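N-terminal acetyltransferase B complex subunit MDM20 (Candida albicans, PDB 5K04) serves as the non-catalytic partner of NAT3 in the NatB complex, which acetylates protein N-termini, and probably acts as its helical scaffold. Local coordinates at residues I294-Y302 / D314-F324; L612-I623 / L636-L644. One frame throughout, in Å; residues are numbered along the deposited sequence.

Both contacts belong to an all-helical chain without strands, and they come in series along the sequence: interaction 1 closes before interaction 2 opens. Their centres are 64 Å apart, on opposite sides of the chain's centre, and their nearest atoms stay about 42 Å from each other. Interaction 1 brings helix 295-305 against helices 311-315 and 322-326 and the loop joining them, within the NatB non-catalytic subunit family region, in contact with NAT3 and, at the Asp314 side chain, about 12 Å from the bound coenzyme A. Interaction 2 pairs helices 608-625 and 630-643 and touches no other protein chain. One contact thus borders the catalytic partner, whereas the other is helix packing within this chain.

Interaction 1: I294-Y302 / D314-F324; sequences IETSVENYY and DLSQYELPTSF
Val298 meets Phe324 where helix 295-305 packs against the end of helix 311-315, the following loop and the start of helix 322-326, in the helical-repeat (TPR-clan) region of the subunit. Its CG1 stands over one face of the phenylalanine ring in a CH-pi contact, 3.8 Å from the ring centroid and 11° off the normal. With CG1 anti to the backbone N (chi1 160°), the other methyl, CG2, is left to meet Leu320 CD2. The far end of the Phe324 ring turns its edge to Tyr302 in an offset edge-to-face pair, planes 77° apart and centroids 5.5 Å apart. Tyr302 OH reaches beyond this contact to Asn343, and Phe346 packs edge-to-face on Phe324.

Leu315 and Tyr301 run antiparallel to one another, with CG and CD2 of the leucine both against ring atom CD2 of Tyr301. At the end of the same ring, the hydroxyl donates to Asp314 OD2; the modelled separation is too short to be taken literally. OD2 also forms a salt bridge with Arg277, so this buried oxygen probably serves two donors, though the hydroxyl distance is doubtful. Asp314 packs on Tyr84 of the NAT3 chain, and Gln317 hydrogen-bonds Thr49 of that chain, which places this end of the contact at the subunit interface; the Asp314 side chain is about 12 Å from the bound coenzyme A.

At the other end Pro321 holds the N-cap position of helix 322-326, and its ring atom CG lies 3.4 Å from Glu295 CG.

Interaction 2: L612-I623 / L636-L644; sequences LLYKLYFNLLKI and LYNYLQKNL
Asn619 ND2 donates to the backbone carbonyl O of Leu636 over 3.0 Å, bending to 155° at the hydrogen. The donor lies in the carbonyl plane on a lone pair, which ties a buried amide to the backbone of the facing helix. Leu636 CD2 packs against this amide, and its CD1 meets the aliphatic Lys622 CD.

Around this bond the two helices cross at -135°, their axes 9.0 Å apart at closest approach, with knobs-into-holes packing. Tyr639 is one knob, set among Leu612, Lys615, Leu616 and Asn619. Its CG, anti to the backbone N (chi1 -169°), carries the ring to Lys615 and Leu612. Lys615 CE lies over one face of the ring, 3.3 Å from CZ, and NZ adds a cation-pi contact 4.5 Å from the centroid. Asn643 ND2 covers the opposite face, so the ring is sandwiched, while Leu616 CD2 touches its edge. Leu640 is the second knob: CD1 meets Ile623 CD1 at 3.9 Å, and CD2 rests against Leu616 CD2.

The pair is a helical hairpin, helix 608-625 followed by helix 630-643. Leu616 and Leu620 also pack on helix 661-682, and Ile623 and Tyr637 on helix 686-695, while Phe618 and Lys622 reach helix 591-601.

Interaction 1: I294-Y302 / D314-F324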
loop_
_atom_site.group_PDB
_atom_site.type_symbol
_atom_site.label_atom_id
_atom_site.label_comp_id
_atom_site.label_asym_id
_atom_site.label_seq_id
_atom_site.Cartn_x
_atom_site.Cartn_y
_atom_site.Cartn_z
ATOM N N ILE A 294 24.948 16.079 27.882
ATOM C CA ILE A 294 23.549 15.975 27.473
ATOM C C ILE A 294 22.562 16.242 28.615
ATOM O O ILE A 294 21.425 16.657 28.361
ATOM C CB ILE A 294 23.356 14.563 26.878
ATOM C CG1 ILE A 294 24.370 14.320 25.760
ATOM C CG2 ILE A 294 21.982 14.358 26.311
ATOM C CD1 ILE A 294 24.257 12.945 25.121
ATOM N N GLU A 295 22.993 16.071 29.868
ATOM C CA GLU A 295 22.078 15.791 30.977
ATOM C C GLU A 295 21.027 16.879 31.176
ATOM O O GLU A 295 19.825 16.594 31.224
ATOM C CB GLU A 295 22.876 15.601 32.268
ATOM C CG GLU A 295 23.054 14.172 32.677
ATOM C CD GLU A 295 23.444 14.054 34.123
ATOM O OE1 GLU A 295 24.609 14.369 34.442
ATOM O OE2 GLU A 295 22.575 13.674 34.940
ATOM N N THR A 296 21.466 18.127 31.361
ATOM C CA THR A 296 20.535 19.181 31.759
ATOM C C THR A 296 19.491 19.439 30.677
ATOM O O THR A 296 18.325 19.712 30.986
ATOM C CB THR A 296 21.298 20.467 32.086
ATOM O OG1 THR A 296 21.625 21.150 30.873
ATOM C CG2 THR A 296 22.580 20.137 32.793
ATOM N N SER A 297 19.884 19.353 29.403
ATOM C CA SER A 297 18.915 19.592 28.342
ATOM C C SER A 297 17.972 18.406 28.150
ATOM O O SER A 297 16.842 18.596 27.691
ATOM C CB SER A 297 19.627 19.957 27.035
ATOM O OG SER A 297 20.908 19.376 26.952
ATOM N N VAL A 298 18.396 17.194 28.519
ATOM C CA VAL A 298 17.454 16.078 28.560
ATOM C C VAL A 298 16.437 16.289 29.671
ATOM O O VAL A 298 15.231 16.094 29.476
ATOM C CB VAL A 298 18.195 14.739 28.729
ATOM C CG1 VAL A 298 17.247 13.660 29.258
ATOM C CG2 VAL A 298 18.779 14.298 27.421
ATOM N N GLU A 299 16.909 16.682 30.857
ATOM C CA GLU A 299 16.006 16.935 31.976
ATOM C C GLU A 299 15.030 18.065 31.658
ATOM O O GLU A 299 13.853 17.995 32.024
ATOM C CB GLU A 299 16.821 17.244 33.238
ATOM C CG GLU A 299 17.539 16.025 33.832
ATOM C CD GLU A 299 18.621 16.396 34.849
ATOM O OE1 GLU A 299 18.782 17.600 35.152
ATOM O OE2 GLU A 299 19.317 15.479 35.345
ATOM N N ASN A 300 15.495 19.107 30.955
ATOM C CA ASN A 300 14.627 20.242 30.644
ATOM C C ASN A 300 13.559 19.852 29.625
ATOM O O ASN A 300 12.412 20.300 29.721
ATOM C CB ASN A 300 15.468 21.428 30.157
ATOM C CG ASN A 300 14.625 22.546 29.501
ATOM O OD1 ASN A 300 14.054 23.392 30.196
ATOM N ND2 ASN A 300 14.572 22.561 28.150
ATOM N N TYR A 301 13.910 19.015 28.646
ATOM C CA TYR A 301 12.890 18.532 27.718
ATOM C C TYR A 301 11.850 17.698 28.451
ATOM O O TYR A 301 10.645 17.863 28.233
ATOM C CB TYR A 301 13.512 17.719 26.577
ATOM C CG TYR A 301 12.438 17.134 25.691
ATOM C CD1 TYR A 301 11.902 17.869 24.635
ATOM C CD2 TYR A 301 11.916 15.863 25.938
ATOM C CE1 TYR A 301 10.885 17.338 23.840
ATOM C CE2 TYR A 301 10.908 15.335 25.153
ATOM C CZ TYR A 301 10.393 16.068 24.110
ATOM O OH TYR A 301 9.392 15.524 23.339
ATOM N N TYR A 302 12.305 16.811 29.341
ATOM C CA TYR A 302 11.402 15.922 30.063
ATOM C C TYR A 302 10.445 16.707 30.957
ATOM O O TYR A 302 9.265 16.355 31.076
ATOM C CB TYR A 302 12.210 14.916 30.891
ATOM C CG TYR A 302 11.363 14.059 31.820
ATOM C CD1 TYR A 302 10.820 12.863 31.385
ATOM C CD2 TYR A 302 11.093 14.455 33.120
ATOM C CE1 TYR A 302 10.039 12.075 32.217
ATOM C CE2 TYR A 302 10.301 13.667 33.970
ATOM C CZ TYR A 302 9.780 12.483 33.508
ATOM O OH TYR A 302 9.004 11.700 34.320
ATOM N N ASP A 314 10.813 10.938 21.517
ATOM C CA ASP A 314 11.740 12.032 21.271
ATOM C C ASP A 314 13.086 11.810 21.979
ATOM O O ASP A 314 14.149 12.064 21.400
ATOM C CB ASP A 314 11.084 13.344 21.710
ATOM C CG ASP A 314 9.897 13.769 20.804
ATOM O OD1 ASP A 314 9.629 13.111 19.772
ATOM O OD2 ASP A 314 9.241 14.786 21.132
ATOM N N LEU A 315 13.071 11.341 23.231
ATOM C CA LEU A 315 14.320 11.223 23.988
ATOM C C LEU A 315 15.070 9.920 23.732
ATOM O O LEU A 315 16.308 9.918 23.663
ATOM C CB LEU A 315 14.049 11.364 25.489
ATOM C CG LEU A 315 13.717 12.788 25.915
ATOM C CD1 LEU A 315 13.417 12.843 27.406
ATOM C CD2 LEU A 315 14.848 13.772 25.545
ATOM N N SER A 316 14.345 8.809 23.582
ATOM C CA SER A 316 14.968 7.498 23.464
ATOM C C SER A 316 15.846 7.377 22.229
ATOM O O SER A 316 16.620 6.418 22.133
ATOM C CB SER A 316 13.891 6.409 23.450
ATOM O OG SER A 316 13.003 6.592 22.357
ATOM N N GLN A 317 15.747 8.318 21.291
ATOM C CA GLN A 317 16.648 8.314 20.148
ATOM C C GLN A 317 18.049 8.793 20.512
ATOM O O GLN A 317 18.985 8.590 19.733
ATOM C CB GLN A 317 16.075 9.186 19.035
ATOM C CG GLN A 317 16.233 10.664 19.279
ATOM C CD GLN A 317 15.584 11.482 18.189
ATOM O OE1 GLN A 317 16.253 11.967 17.267
ATOM N NE2 GLN A 317 14.266 11.632 18.279
ATOM N N TYR A 318 18.208 9.439 21.662
ATOM C CA TYR A 318 19.512 9.827 22.171
ATOM C C TYR A 318 20.002 8.781 23.160
ATOM O O TYR A 318 19.266 7.880 23.568
ATOM C CB TYR A 318 19.458 11.210 22.831
ATOM C CG TYR A 318 18.894 12.290 21.931
ATOM C CD1 TYR A 318 19.613 12.748 20.831
ATOM C CD2 TYR A 318 17.650 12.853 22.179
ATOM C CE1 TYR A 318 19.114 13.737 20.007
ATOM C CE2 TYR A 318 17.134 13.838 21.349
ATOM C CZ TYR A 318 17.876 14.277 20.265
ATOM O OH TYR A 318 17.385 15.252 19.433
ATOM N N GLU A 319 21.275 8.902 23.526
ATOM C CA GLU A 319 21.882 8.027 24.524
ATOM C C GLU A 319 21.690 8.703 25.870
ATOM O O GLU A 319 22.399 9.654 26.214
ATOM C CB GLU A 319 23.349 7.760 24.209
ATOM C CG GLU A 319 23.597 6.344 23.685
ATOM C CD GLU A 319 24.972 6.173 23.064
ATOM O OE1 GLU A 319 25.138 6.534 21.876
ATOM O OE2 GLU A 319 25.887 5.684 23.767
ATOM N N LEU A 320 20.713 8.225 26.615
ATOM C CA LEU A 320 20.316 8.905 27.827
ATOM C C LEU A 320 21.258 8.548 28.971
ATOM O O LEU A 320 21.642 7.386 29.124
ATOM C CB LEU A 320 18.881 8.544 28.172
ATOM C CG LEU A 320 18.014 9.035 27.006
ATOM C CD1 LEU A 320 16.582 8.521 27.085
ATOM C CD2 LEU A 320 18.059 10.562 26.919
ATOM N N PRO A 321 21.660 9.532 29.767
ATOM C CA PRO A 321 22.529 9.243 30.914
ATOM C C PRO A 321 21.811 8.381 31.946
ATOM O O PRO A 321 20.604 8.510 32.162
ATOM C CB PRO A 321 22.860 10.635 31.464
ATOM C CG PRO A 321 21.729 11.503 30.984
ATOM C CD PRO A 321 21.343 10.964 29.646
ATOM N N THR A 322 22.576 7.492 32.589
ATOM C CA THR A 322 21.997 6.588 33.580
ATOM C C THR A 322 21.484 7.330 34.815
ATOM O O THR A 322 20.653 6.790 35.551
ATOM C CB THR A 322 23.024 5.513 33.969
ATOM O OG1 THR A 322 24.226 6.137 34.437
ATOM C CG2 THR A 322 23.358 4.629 32.765
ATOM N N SER A 323 21.926 8.568 35.030
ATOM C CA SER A 323 21.397 9.373 36.128
ATOM C C SER A 323 19.958 9.817 35.864
ATOM O O SER A 323 19.131 9.834 36.785
ATOM C CB SER A 323 22.291 10.590 36.349
ATOM O OG SER A 323 22.359 11.380 35.176
ATOM N N PHE A 324 19.651 10.214 34.622
ATOM C CA PHE A 324 18.294 10.645 34.292
ATOM C C PHE A 324 17.299 9.514 34.489
ATOM O O PHE A 324 16.229 9.708 35.080
ATOM C CB PHE A 324 18.241 11.157 32.851
ATOM C CG PHE A 324 16.847 11.204 32.269
ATOM C CD1 PHE A 324 15.974 12.236 32.595
ATOM C CD2 PHE A 324 16.415 10.221 31.389
ATOM C CE1 PHE A 324 14.695 12.278 32.057
ATOM C CE2 PHE A 324 15.141 10.258 30.846
ATOM C CZ PHE A 324 14.276 11.287 31.179
#

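Interaction 2: L612-I623 / L636-L644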
loop_
_atom_site.group_PDB
_atom_site.type_symbol
_atom_site.label_atom_id
_atom_site.label_comp_id
_atom_site.label_asym_id
_atom_site.label_seq_id
_atom_site.Cartn_x
_atom_site.Cartn_y
_atom_site.Cartn_z
ATOM N N LEU A 612 3.396 -32.059 0.070
ATOM C CA LEU A 612 2.609 -33.141 -0.510
ATOM C C LEU A 612 1.462 -32.600 -1.363
ATOM O O LEU A 612 1.218 -33.089 -2.470
ATOM C CB LEU A 612 2.073 -34.035 0.602
ATOM C CG LEU A 612 1.032 -35.100 0.248
ATOM C CD1 LEU A 612 1.664 -36.207 -0.571
ATOM C CD2 LEU A 612 0.412 -35.664 1.528
ATOM N N LEU A 613 0.758 -31.584 -0.861
ATOM C CA LEU A 613 -0.367 -30.996 -1.583
ATOM C C LEU A 613 0.025 -30.595 -3.002
ATOM O O LEU A 613 -0.689 -30.899 -3.969
ATOM C CB LEU A 613 -0.894 -29.777 -0.812
ATOM C CG LEU A 613 -2.139 -29.078 -1.407
ATOM C CD1 LEU A 613 -3.358 -30.006 -1.402
ATOM C CD2 LEU A 613 -2.462 -27.753 -0.702
ATOM N N TYR A 614 1.156 -29.895 -3.144
ATOM C CA TYR A 614 1.506 -29.338 -4.441
ATOM C C TYR A 614 2.144 -30.373 -5.349
ATOM O O TYR A 614 2.060 -30.244 -6.573
ATOM C CB TYR A 614 2.386 -28.098 -4.253
ATOM C CG TYR A 614 1.543 -26.982 -3.681
ATOM C CD1 TYR A 614 0.487 -26.437 -4.424
ATOM C CD2 TYR A 614 1.745 -26.514 -2.382
ATOM C CE1 TYR A 614 -0.338 -25.447 -3.891
ATOM C CE2 TYR A 614 0.925 -25.515 -1.844
ATOM C CZ TYR A 614 -0.112 -24.983 -2.601
ATOM O OH TYR A 614 -0.911 -23.996 -2.058
ATOM N N LYS A 615 2.754 -31.409 -4.768
ATOM C CA LYS A 615 3.112 -32.579 -5.555
ATOM C C LYS A 615 1.856 -33.294 -6.065
ATOM O O LYS A 615 1.771 -33.644 -7.249
ATOM C CB LYS A 615 3.989 -33.511 -4.721
ATOM C CG LYS A 615 4.480 -34.741 -5.476
ATOM C CD LYS A 615 5.544 -35.495 -4.665
ATOM C CE LYS A 615 5.933 -36.823 -5.308
ATOM N NZ LYS A 615 6.648 -36.678 -6.600
ATOM N N LEU A 616 0.866 -33.500 -5.188
ATOM C CA LEU A 616 -0.420 -34.034 -5.628
ATOM C C LEU A 616 -0.994 -33.194 -6.763
ATOM O O LEU A 616 -1.368 -33.728 -7.811
ATOM C CB LEU A 616 -1.400 -34.099 -4.452
ATOM C CG LEU A 616 -1.090 -35.104 -3.319
ATOM C CD1 LEU A 616 -2.194 -35.130 -2.265
ATOM C CD2 LEU A 616 -0.824 -36.509 -3.854
ATOM N N TYR A 617 -1.025 -31.864 -6.586
ATOM C CA TYR A 617 -1.517 -30.988 -7.646
ATOM C C TYR A 617 -0.737 -31.201 -8.940
ATOM O O TYR A 617 -1.324 -31.419 -10.005
ATOM C CB TYR A 617 -1.441 -29.527 -7.219
ATOM C CG TYR A 617 -2.709 -28.956 -6.594
ATOM C CD1 TYR A 617 -3.913 -28.910 -7.301
ATOM C CD2 TYR A 617 -2.685 -28.408 -5.317
ATOM C CE1 TYR A 617 -5.066 -28.349 -6.736
ATOM C CE2 TYR A 617 -3.823 -27.846 -4.746
ATOM C CZ TYR A 617 -5.013 -27.825 -5.451
ATOM O OH TYR A 617 -6.132 -27.288 -4.857
ATOM N N PHE A 618 0.591 -31.192 -8.852
ATOM C CA PHE A 618 1.412 -31.308 -10.052
ATOM C C PHE A 618 1.104 -32.598 -10.807
ATOM O O PHE A 618 0.919 -32.587 -12.029
ATOM C CB PHE A 618 2.900 -31.230 -9.678
ATOM C CG PHE A 618 3.833 -31.430 -10.851
ATOM C CD1 PHE A 618 4.134 -30.378 -11.710
ATOM C CD2 PHE A 618 4.387 -32.674 -11.110
ATOM C CE1 PHE A 618 4.986 -30.553 -12.797
ATOM C CE2 PHE A 618 5.238 -32.865 -12.192
ATOM C CZ PHE A 618 5.540 -31.792 -13.041
ATOM N N ASN A 619 1.045 -33.723 -10.089
ATOM C CA ASN A 619 0.731 -34.994 -10.730
ATOM C C ASN A 619 -0.661 -34.974 -11.339
ATOM O O ASN A 619 -0.895 -35.569 -12.404
ATOM C CB ASN A 619 0.857 -36.134 -9.714
ATOM C CG ASN A 619 2.302 -36.406 -9.324
ATOM O OD1 ASN A 619 3.141 -35.509 -9.357
ATOM N ND2 ASN A 619 2.599 -37.654 -8.998
ATOM N N LEU A 620 -1.601 -34.298 -10.667
ATOM C CA LEU A 620 -2.981 -34.258 -11.135
ATOM C C LEU A 620 -3.088 -33.488 -12.441
ATOM O O LEU A 620 -3.787 -33.915 -13.370
ATOM C CB LEU A 620 -3.869 -33.625 -10.063
ATOM C CG LEU A 620 -5.336 -33.388 -10.438
ATOM C CD1 LEU A 620 -6.028 -34.713 -10.779
ATOM C CD2 LEU A 620 -6.080 -32.640 -9.330
ATOM N N LEU A 621 -2.387 -32.357 -12.533
ATOM C CA LEU A 621 -2.482 -31.504 -13.708
ATOM C C LEU A 621 -1.731 -32.103 -14.887
ATOM O O LEU A 621 -2.195 -32.016 -16.027
ATOM C CB LEU A 621 -1.951 -30.114 -13.364
ATOM C CG LEU A 621 -2.693 -29.461 -12.189
ATOM C CD1 LEU A 621 -1.931 -28.258 -11.659
ATOM C CD2 LEU A 621 -4.097 -29.050 -12.607
ATOM N N LYS A 622 -0.574 -32.726 -14.622
ATOM C CA LYS A 622 0.211 -33.360 -15.680
ATOM C C LYS A 622 -0.576 -34.480 -16.355
ATOM O O LYS A 622 -0.548 -34.627 -17.583
ATOM C CB LYS A 622 1.531 -33.890 -15.101
ATOM C CG LYS A 622 2.768 -33.100 -15.539
ATOM C CD LYS A 622 4.053 -33.893 -15.346
ATOM C CE LYS A 622 4.717 -34.286 -16.653
ATOM N NZ LYS A 622 5.654 -33.255 -17.176
ATOM N N ILE A 623 -1.307 -35.257 -15.558
ATOM C CA ILE A 623 -2.072 -36.396 -16.048
ATOM C C ILE A 623 -3.310 -35.954 -16.819
ATOM O O ILE A 623 -3.729 -36.626 -17.767
ATOM C CB ILE A 623 -2.429 -37.267 -14.836
ATOM C CG1 ILE A 623 -1.290 -38.209 -14.485
ATOM C CG2 ILE A 623 -3.704 -37.995 -15.022
ATOM C CD1 ILE A 623 -1.437 -38.698 -13.078
ATOM N N LEU A 636 2.920 -41.011 -12.240
ATOM C CA LEU A 636 2.290 -39.873 -11.574
ATOM C C LEU A 636 0.969 -40.267 -10.917
ATOM O O LEU A 636 0.643 -39.794 -9.819
ATOM C CB LEU A 636 2.084 -38.748 -12.585
ATOM C CG LEU A 636 3.416 -38.237 -13.144
ATOM C CD1 LEU A 636 3.214 -37.270 -14.291
ATOM C CD2 LEU A 636 4.228 -37.601 -12.018
ATOM N N TYR A 637 0.202 -41.152 -11.561
ATOM C CA TYR A 637 -1.099 -41.503 -11.008
ATOM C C TYR A 637 -0.976 -42.432 -9.804
ATOM O O TYR A 637 -1.790 -42.342 -8.874
ATOM C CB TYR A 637 -1.980 -42.125 -12.090
ATOM C CG TYR A 637 -3.097 -42.968 -11.537
ATOM C CD1 TYR A 637 -4.171 -42.378 -10.889
ATOM C CD2 TYR A 637 -3.066 -44.357 -11.640
ATOM C CE1 TYR A 637 -5.186 -43.136 -10.363
ATOM C CE2 TYR A 637 -4.093 -45.136 -11.114
ATOM C CZ TYR A 637 -5.152 -44.510 -10.484
ATOM O OH TYR A 637 -6.191 -45.227 -9.955
ATOM N N ASN A 638 0.026 -43.325 -9.812
ATOM C CA ASN A 638 0.247 -44.217 -8.674
ATOM C C ASN A 638 0.527 -43.425 -7.399
ATOM O O ASN A 638 0.055 -43.791 -6.316
ATOM C CB ASN A 638 1.409 -45.179 -8.958
ATOM C CG ASN A 638 0.988 -46.426 -9.756
ATOM O OD1 ASN A 638 -0.196 -46.737 -9.908
ATOM N ND2 ASN A 638 1.979 -47.147 -10.259
ATOM N N TYR A 639 1.285 -42.326 -7.509
ATOM C CA TYR A 639 1.566 -41.523 -6.326
ATOM C C TYR A 639 0.291 -40.898 -5.765
ATOM O O TYR A 639 0.109 -40.840 -4.544
ATOM C CB TYR A 639 2.610 -40.456 -6.646
ATOM C CG TYR A 639 3.137 -39.769 -5.399
ATOM C CD1 TYR A 639 2.511 -38.635 -4.878
ATOM C CD2 TYR A 639 4.270 -40.249 -4.744
ATOM C CE1 TYR A 639 2.997 -38.007 -3.734
ATOM C CE2 TYR A 639 4.763 -39.633 -3.603
ATOM C CZ TYR A 639 4.125 -38.517 -3.097
ATOM O OH TYR A 639 4.620 -37.904 -1.967
ATOM N N LEU A 640 -0.608 -40.435 -6.643
ATOM C CA LEU A 640 -1.913 -39.949 -6.186
ATOM C C LEU A 640 -2.707 -41.067 -5.516
ATOM O O LEU A 640 -3.344 -40.857 -4.480
ATOM C CB LEU A 640 -2.705 -39.364 -7.361
ATOM C CG LEU A 640 -2.213 -38.041 -7.971
ATOM C CD1 LEU A 640 -2.593 -37.944 -9.447
ATOM C CD2 LEU A 640 -2.791 -36.846 -7.225
ATOM N N GLN A 641 -2.649 -42.273 -6.083
ATOM C CA GLN A 641 -3.421 -43.389 -5.550
ATOM C C GLN A 641 -2.952 -43.777 -4.149
ATOM O O GLN A 641 -3.771 -44.061 -3.268
ATOM C CB GLN A 641 -3.321 -44.573 -6.518
ATOM C CG GLN A 641 -4.061 -45.830 -6.094
ATOM C CD GLN A 641 -4.351 -46.762 -7.269
ATOM O OE1 GLN A 641 -3.716 -46.676 -8.323
ATOM N NE2 GLN A 641 -5.325 -47.646 -7.091
ATOM N N LYS A 642 -1.635 -43.786 -3.922
ATOM C CA LYS A 642 -1.108 -44.215 -2.635
ATOM C C LYS A 642 -1.427 -43.211 -1.528
ATOM O O LYS A 642 -1.564 -43.602 -0.364
ATOM C CB LYS A 642 0.404 -44.418 -2.746
ATOM C CG LYS A 642 0.876 -45.855 -2.609
ATOM C CD LYS A 642 0.563 -46.722 -3.839
ATOM C CE LYS A 642 1.006 -48.178 -3.622
ATOM N NZ LYS A 642 0.578 -49.108 -4.718
ATOM N N ASN A 643 -1.564 -41.923 -1.869
ATOM C CA ASN A 643 -1.599 -40.856 -0.879
ATOM C C ASN A 643 -2.942 -40.142 -0.760
ATOM O O ASN A 643 -3.121 -39.358 0.178
ATOM C CB ASN A 643 -0.498 -39.836 -1.196
ATOM C CG ASN A 643 0.908 -40.379 -0.895
ATOM O OD1 ASN A 643 1.213 -40.778 0.233
ATOM N ND2 ASN A 643 1.759 -40.414 -1.921
ATOM N N LEU A 644 -3.887 -40.380 -1.674
ATOM C CA LEU A 644 -5.256 -39.879 -1.510
ATOM C C LEU A 644 -6.008 -40.824 -0.569
ATOM O O LEU A 644 -6.887 -41.602 -0.952
ATOM C CB LEU A 644 -5.947 -39.740 -2.857
ATOM C CG LEU A 644 -5.582 -38.491 -3.657
ATOM C CD1 LEU A 644 -6.571 -38.269 -4.800
ATOM C CD2 LEU A 644 -5.549 -37.307 -2.732
#